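Local coordinates for cytoplasmic Protein STM1381 (Salmonella enterica subsp. enterica serovar Typhimurium, PDB 3SOZ) that is of unknown function but belongs to a putative class I glutamine amidotransferase-like family, at residues L115-G119 with C214-C220; P172-P178 with Q228-H234. All coordinates share one frame; numbering follows the deposited sequence.

Interaction 1 (L115-G119 with C214-C220); sequences LMIGG and CCFASDC
Leu115 and Cys214 stand side by side on neighbouring parallel strands, and the leucine leans across the gap: CD1 of Leu115 comes to 3.5 Å from SG of Cys214. CG of Leu115 is anti to the backbone N (chi1 167°), and the next torsion turns CD1 toward its neighbour. Two residues further on the same face of the sheet, Ile117 repeats the pattern with Phe216. Its CG2 branch meets the ring at the edge, near the ring plane, 4.0 Å from CD2 of Phe216, and the same methyl is 4.1 Å from CB of Cys220. Helix 235-246 covers this face, Val242 lying on Leu115 and Cys214, and Trp239 meeting Phe216 edge-to-face. The selenomethionine Met116 and Cys215 point to the reverse face, where Tyr132 touches Met116 and Phe123 touches Cys215.

Beneath the side chains runs the backbone ladder, its short strand axes 10° from parallel. Met116 N donates to Cys214 O (2.9 Å), Phe216 N returns the bond to Met116 O (2.9 Å, 172° at the hydrogen), and Gly118 N reaches Phe216 O (2.8 Å). Where the strands give way to loops, Asp219 sets its carboxylate beside the glycines, with OD2 3.9 Å from CA of Gly119. OD1 of Asp219 is bonded to Ser221 OG, and OD2 to a glycerol, probably from the crystallisation liquor, that may mark a pocket. Such adjacent parallel strands, turning into loops at their C-terminal ends, are consistent with the central parallel sheet of a class I glutamine amidotransferase-like domain, as the family assignment suggests.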
loop_
_atom_site.group_PDB
_atom_site.type_symbol
_atom_site.label_atom_id
_atom_site.label_comp_id
_atom_site.label_asym_id
_atom_site.label_seq_id
_atom_site.Cartn_x
_atom_site.Cartn_y
_atom_site.Cartn_z
ATOM N N LEU A 115 -16.403 -3.750 20.101
ATOM C CA LEU A 115 -15.227 -2.899 20.308
ATOM C C LEU A 115 -14.080 -3.226 19.338
ATOM O O LEU A 115 -13.683 -4.380 19.191
ATOM C CB LEU A 115 -14.748 -2.958 21.771
ATOM C CG LEU A 115 -13.361 -2.374 22.079
ATOM C CD1 LEU A 115 -13.436 -0.850 22.114
ATOM C CD2 LEU A 115 -12.800 -2.923 23.397
HETATM N N MSE A 116 -13.562 -2.201 18.675
HETATM C CA MSE A 116 -12.327 -2.337 17.929
HETATM C C MSE A 116 -11.209 -1.544 18.591
HETATM O O MSE A 116 -11.341 -0.333 18.831
HETATM C CB MSE A 116 -12.484 -1.929 16.456
HETATM C CG MSE A 116 -11.173 -2.100 15.611
HETATM SE SE MSE A 116 -11.418 -1.940 13.646
HETATM C CE MSE A 116 -11.780 -3.813 13.351
ATOM N N ILE A 117 -10.117 -2.252 18.879
ATOM C CA ILE A 117 -8.896 -1.656 19.420
ATOM C C ILE A 117 -7.879 -1.480 18.306
ATOM O O ILE A 117 -7.613 -2.411 17.536
ATOM C CB ILE A 117 -8.298 -2.538 20.509
ATOM C CG1 ILE A 117 -9.391 -2.860 21.535
ATOM C CG2 ILE A 117 -7.052 -1.862 21.116
ATOM C CD1 ILE A 117 -9.056 -3.982 22.501
ATOM N N GLY A 118 -7.305 -0.286 18.220
ATOM C CA GLY A 118 -6.331 0.024 17.150
ATOM C C GLY A 118 -5.020 -0.729 17.204
ATOM O O GLY A 118 -4.788 -1.554 18.087
ATOM N N GLY A 119 -4.151 -0.409 16.250
ATOM C CA GLY A 119 -2.881 -1.126 16.044
ATOM C C GLY A 119 -2.593 -1.195 14.534
ATOM O O GLY A 119 -3.294 -0.589 13.720
ATOM N N CYS A 214 -17.717 0.800 19.992
ATOM C CA CYS A 214 -16.618 1.579 20.524
ATOM C C CYS A 214 -15.302 1.342 19.746
ATOM O O CYS A 214 -14.945 0.204 19.414
ATOM C CB CYS A 214 -16.472 1.268 22.011
ATOM S SG CYS A 214 -15.158 2.120 22.844
ATOM N N CYS A 215 -14.624 2.447 19.446
ATOM C CA CYS A 215 -13.315 2.465 18.836
ATOM C C CYS A 215 -12.317 3.084 19.779
ATOM O O CYS A 215 -12.525 4.179 20.297
ATOM C CB CYS A 215 -13.342 3.302 17.590
ATOM S SG CYS A 215 -14.307 2.518 16.347
ATOM N N PHE A 216 -11.229 2.369 19.998
ATOM C CA PHE A 216 -10.121 2.882 20.754
ATOM C C PHE A 216 -8.951 2.963 19.772
ATOM O O PHE A 216 -8.597 1.959 19.149
ATOM C CB PHE A 216 -9.828 1.963 21.959
ATOM C CG PHE A 216 -8.653 2.397 22.758
ATOM C CD1 PHE A 216 -8.762 3.450 23.659
ATOM C CD2 PHE A 216 -7.410 1.813 22.554
ATOM C CE1 PHE A 216 -7.644 3.886 24.368
ATOM C CE2 PHE A 216 -6.300 2.242 23.263
ATOM C CZ PHE A 216 -6.414 3.275 24.164
ATOM N N ALA A 217 -8.369 4.150 19.623
ATOM C CA ALA A 217 -7.479 4.447 18.480
ATOM C C ALA A 217 -6.042 3.978 18.632
ATOM O O ALA A 217 -5.225 4.224 17.743
ATOM C CB ALA A 217 -7.489 5.919 18.137
ATOM N N SER A 218 -5.738 3.312 19.740
ATOM C CA SER A 218 -4.376 2.908 20.031
ATOM C C SER A 218 -4.416 1.438 20.329
ATOM O O SER A 218 -5.408 0.785 20.054
ATOM C CB SER A 218 -3.799 3.684 21.209
ATOM O OG SER A 218 -2.401 3.493 21.332
ATOM N N ASP A 219 -3.336 0.911 20.860
ATOM C CA ASP A 219 -3.188 -0.513 20.984
ATOM C C ASP A 219 -3.266 -0.794 22.469
ATOM O O ASP A 219 -2.771 -0.034 23.288
ATOM C CB ASP A 219 -1.819 -0.936 20.440
ATOM C CG ASP A 219 -1.733 -2.430 20.079
ATOM O OD1 ASP A 219 -2.268 -3.320 20.762
ATOM O OD2 ASP A 219 -1.059 -2.730 19.088
ATOM N N CYS A 220 -3.908 -1.884 22.820
ATOM C CA CYS A 220 -3.912 -2.323 24.197
ATOM C C CYS A 220 -2.584 -3.033 24.554
ATOM O O CYS A 220 -2.449 -3.589 25.627
ATOM C CB CYS A 220 -5.099 -3.266 24.395
ATOM S SG CYS A 220 -4.842 -4.823 23.477
#

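Interaction 2 (P172-P178 with Q228-H234); sequences PFSEWPP and QFLQWEH
The CG-CD edge of Pro177 rests on the indole face of Trp232 in a partly buried, essentially apolar contact, with no hydrogen bond across it, that joins the start of strand 175-187 to helix 227-230 and the loop leading into helix 235-246. The proline CG sits 3.4 Å from the centroid of the five-membered ring of Trp232, only 9° off its normal, a CH-pi contact, while CD of Pro177 covers the six-membered part. CB of His234 lies over the opposite face, clamping the indole between the two. Phe173, Trp176, Trp232 and His234 together form an aromatic cluster. Within it, Trp232 directs an edge at the face of Phe173 (centroids of the six-membered rings 5.0 Å apart, planes at 55°), its CH2 poised over the ring centre, and places the same atom 3.7 Å from CE3 of Trp176. Phe173 also sets CB over the face of the imidazole, 3.9 Å from the centroid of the His234 ring. NE1 of Trp176 is engaged by Asn162 OD1. At the other end CB of Gln228 packs 3.8 Å from CD of Pro178; Ile96 of the second subunit touches this glutamine.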
loop_
_atom_site.group_PDB
_atom_site.type_symbol
_atom_site.label_atom_id
_atom_site.label_comp_id
_atom_site.label_asym_id
_atom_site.label_seq_id
_atom_site.Cartn_x
_atom_site.Cartn_y
_atom_site.Cartn_z
ATOM N N PRO A 172 -12.950 8.204 36.708
ATOM C CA PRO A 172 -11.914 7.835 37.686
ATOM C C PRO A 172 -10.483 8.384 37.464
ATOM O O PRO A 172 -9.615 8.180 38.336
ATOM C CB PRO A 172 -11.919 6.293 37.627
ATOM C CG PRO A 172 -13.252 5.937 37.002
ATOM C CD PRO A 172 -13.488 7.011 36.025
ATOM N N PHE A 173 -10.241 9.062 36.333
ATOM C CA PHE A 173 -8.917 9.630 36.010
ATOM C C PHE A 173 -9.070 10.889 35.174
ATOM O O PHE A 173 -10.131 11.114 34.552
ATOM C CB PHE A 173 -8.059 8.615 35.233
ATOM C CG PHE A 173 -8.671 8.187 33.915
ATOM C CD1 PHE A 173 -8.606 9.021 32.789
ATOM C CD2 PHE A 173 -9.326 6.964 33.806
ATOM C CE1 PHE A 173 -9.187 8.659 31.594
ATOM C CE2 PHE A 173 -9.906 6.598 32.608
ATOM C CZ PHE A 173 -9.832 7.446 31.501
ATOM N N SER A 174 -8.010 11.698 35.133
ATOM C CA SER A 174 -8.004 12.892 34.261
ATOM C C SER A 174 -6.775 12.977 33.365
ATOM O O SER A 174 -6.850 13.506 32.242
ATOM C CB SER A 174 -8.157 14.197 35.070
ATOM O OG SER A 174 -7.000 14.468 35.849
ATOM N N GLU A 175 -5.659 12.471 33.894
ATOM C CA GLU A 175 -4.382 12.410 33.185
ATOM C C GLU A 175 -4.073 10.981 32.681
ATOM O O GLU A 175 -4.170 9.978 33.426
ATOM C CB GLU A 175 -3.267 12.976 34.083
ATOM C CG GLU A 175 -1.851 12.354 33.902
ATOM C CD GLU A 175 -0.699 13.344 34.161
ATOM O OE1 GLU A 175 -0.835 14.551 33.792
ATOM O OE2 GLU A 175 0.346 12.894 34.708
ATOM N N TRP A 176 -3.731 10.904 31.397
ATOM C CA TRP A 176 -3.437 9.633 30.720
ATOM C C TRP A 176 -1.943 9.296 30.711
ATOM O O TRP A 176 -1.093 10.199 30.677
ATOM C CB TRP A 176 -3.902 9.724 29.280
ATOM C CG TRP A 176 -5.373 9.503 29.067
ATOM C CD1 TRP A 176 -6.373 10.440 29.147
ATOM C CD2 TRP A 176 -6.005 8.278 28.672
ATOM N NE1 TRP A 176 -7.586 9.870 28.838
ATOM C CE2 TRP A 176 -7.392 8.543 28.546
ATOM C CE3 TRP A 176 -5.535 6.976 28.400
ATOM C CZ2 TRP A 176 -8.316 7.546 28.166
ATOM C CZ3 TRP A 176 -6.463 5.982 28.043
ATOM C CH2 TRP A 176 -7.830 6.277 27.923
ATOM N N PRO A 177 -1.605 7.991 30.724
ATOM C CA PRO A 177 -0.183 7.665 30.504
ATOM C C PRO A 177 0.144 7.852 29.015
ATOM O O PRO A 177 -0.784 7.891 28.179
ATOM C CB PRO A 177 -0.075 6.203 30.916
ATOM C CG PRO A 177 -1.527 5.739 31.181
ATOM C CD PRO A 177 -2.460 6.789 30.749
ATOM N N PRO A 178 1.440 8.016 28.672
ATOM C CA PRO A 178 1.705 8.263 27.253
ATOM C C PRO A 178 1.509 6.993 26.398
ATOM O O PRO A 178 1.789 5.889 26.843
ATOM C CB PRO A 178 3.170 8.701 27.254
ATOM C CG PRO A 178 3.744 7.979 28.428
ATOM C CD PRO A 178 2.688 7.995 29.468
ATOM N N GLN A 228 4.143 2.195 30.491
ATOM C CA GLN A 228 3.399 3.123 31.341
ATOM C C GLN A 228 1.887 2.911 31.245
ATOM O O GLN A 228 1.158 3.288 32.142
ATOM C CB GLN A 228 3.679 4.590 30.957
ATOM C CG GLN A 228 5.031 5.124 31.316
ATOM C CD GLN A 228 6.157 4.458 30.520
ATOM O OE1 GLN A 228 6.132 4.401 29.273
ATOM N NE2 GLN A 228 7.148 3.945 31.242
ATOM N N PHE A 229 1.415 2.397 30.121
ATOM C CA PHE A 229 -0.012 2.246 29.879
ATOM C C PHE A 229 -0.476 0.970 30.566
ATOM O O PHE A 229 -1.470 0.991 31.259
ATOM C CB PHE A 229 -0.323 2.255 28.372
ATOM C CG PHE A 229 -1.796 2.093 28.029
ATOM C CD1 PHE A 229 -2.779 2.855 28.657
ATOM C CD2 PHE A 229 -2.202 1.175 27.050
ATOM C CE1 PHE A 229 -4.157 2.699 28.320
ATOM C CE2 PHE A 229 -3.581 1.014 26.690
ATOM C CZ PHE A 229 -4.553 1.778 27.327
ATOM N N LEU A 230 0.280 -0.111 30.409
ATOM C CA LEU A 230 -0.051 -1.411 31.012
ATOM C C LEU A 230 0.138 -1.442 32.530
ATOM O O LEU A 230 -0.434 -2.296 33.222
ATOM C CB LEU A 230 0.789 -2.575 30.402
ATOM C CG LEU A 230 0.856 -2.885 28.894
ATOM C CD1 LEU A 230 1.807 -4.068 28.632
ATOM C CD2 LEU A 230 -0.512 -3.162 28.275
ATOM N N GLN A 231 0.983 -0.567 33.054
ATOM C CA GLN A 231 1.194 -0.551 34.493
ATOM C C GLN A 231 0.361 0.521 35.172
ATOM O O GLN A 231 0.362 0.603 36.380
ATOM C CB GLN A 231 2.652 -0.368 34.829
ATOM C CG GLN A 231 3.579 -1.439 34.296
ATOM C CD GLN A 231 5.009 -0.894 34.213
ATOM O OE1 GLN A 231 5.921 -1.625 33.872
ATOM N NE2 GLN A 231 5.202 0.395 34.531
ATOM N N TRP A 232 -0.349 1.326 34.384
ATOM C CA TRP A 232 -1.342 2.279 34.873
ATOM C C TRP A 232 -2.220 1.706 35.982
ATOM O O TRP A 232 -2.482 0.502 35.999
ATOM C CB TRP A 232 -2.245 2.633 33.723
ATOM C CG TRP A 232 -2.930 3.906 33.837
ATOM C CD1 TRP A 232 -2.601 4.953 34.647
ATOM C CD2 TRP A 232 -4.054 4.326 33.059
ATOM N NE1 TRP A 232 -3.467 6.001 34.429
ATOM C CE2 TRP A 232 -4.374 5.645 33.465
ATOM C CE3 TRP A 232 -4.825 3.719 32.052
ATOM C CZ2 TRP A 232 -5.436 6.381 32.886
ATOM C CZ3 TRP A 232 -5.891 4.464 31.466
ATOM C CH2 TRP A 232 -6.177 5.775 31.889
ATOM N N GLU A 233 -2.685 2.550 36.904
ATOM C CA GLU A 233 -3.556 2.042 37.966
ATOM C C GLU A 233 -4.925 1.748 37.359
ATOM O O GLU A 233 -5.540 0.714 37.628
ATOM C CB GLU A 233 -3.668 3.026 39.133
ATOM C CG GLU A 233 -4.186 2.359 40.449
ATOM C CD GLU A 233 -5.281 3.195 41.173
ATOM O OE1 GLU A 233 -6.195 2.578 41.798
ATOM O OE2 GLU A 233 -5.223 4.460 41.097
ATOM N N HIS A 234 -5.343 2.656 36.484
ATOM C CA HIS A 234 -6.665 2.641 35.874
ATOM C C HIS A 234 -6.819 1.698 34.673
ATOM O O HIS A 234 -7.891 1.625 34.072
ATOM C CB HIS A 234 -7.067 4.073 35.520
ATOM C CG HIS A 234 -7.107 4.998 36.707
ATOM N ND1 HIS A 234 -8.031 4.865 37.725
ATOM C CD2 HIS A 234 -6.327 6.057 37.040
ATOM C CE1 HIS A 234 -7.816 5.805 38.631
ATOM N NE2 HIS A 234 -6.791 6.544 38.237
#

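Both contacts reach the same mixed sheet but at different depths. Interaction 1 is fully buried, about 4 Å from the centre of the chain, whereas interaction 2 has its centre about 19 Å away and includes exposed residues. The inner contact combines regular backbone hydrogen bonding with aliphatic, sulfur and some aromatic packing; the outer one relies mainly on aromatic rings and prolines. Chain order interleaves their segments, and the loop after strand 211-216 leads to helix 227-230, so they touch: CZ of Phe216 lies 4.0 Å from CZ of Phe229, and Cys220 packs on Leu230 and Phe229. Helix 235-246 touches both, through Val242 in the first and Trp239 on Phe229 in the second.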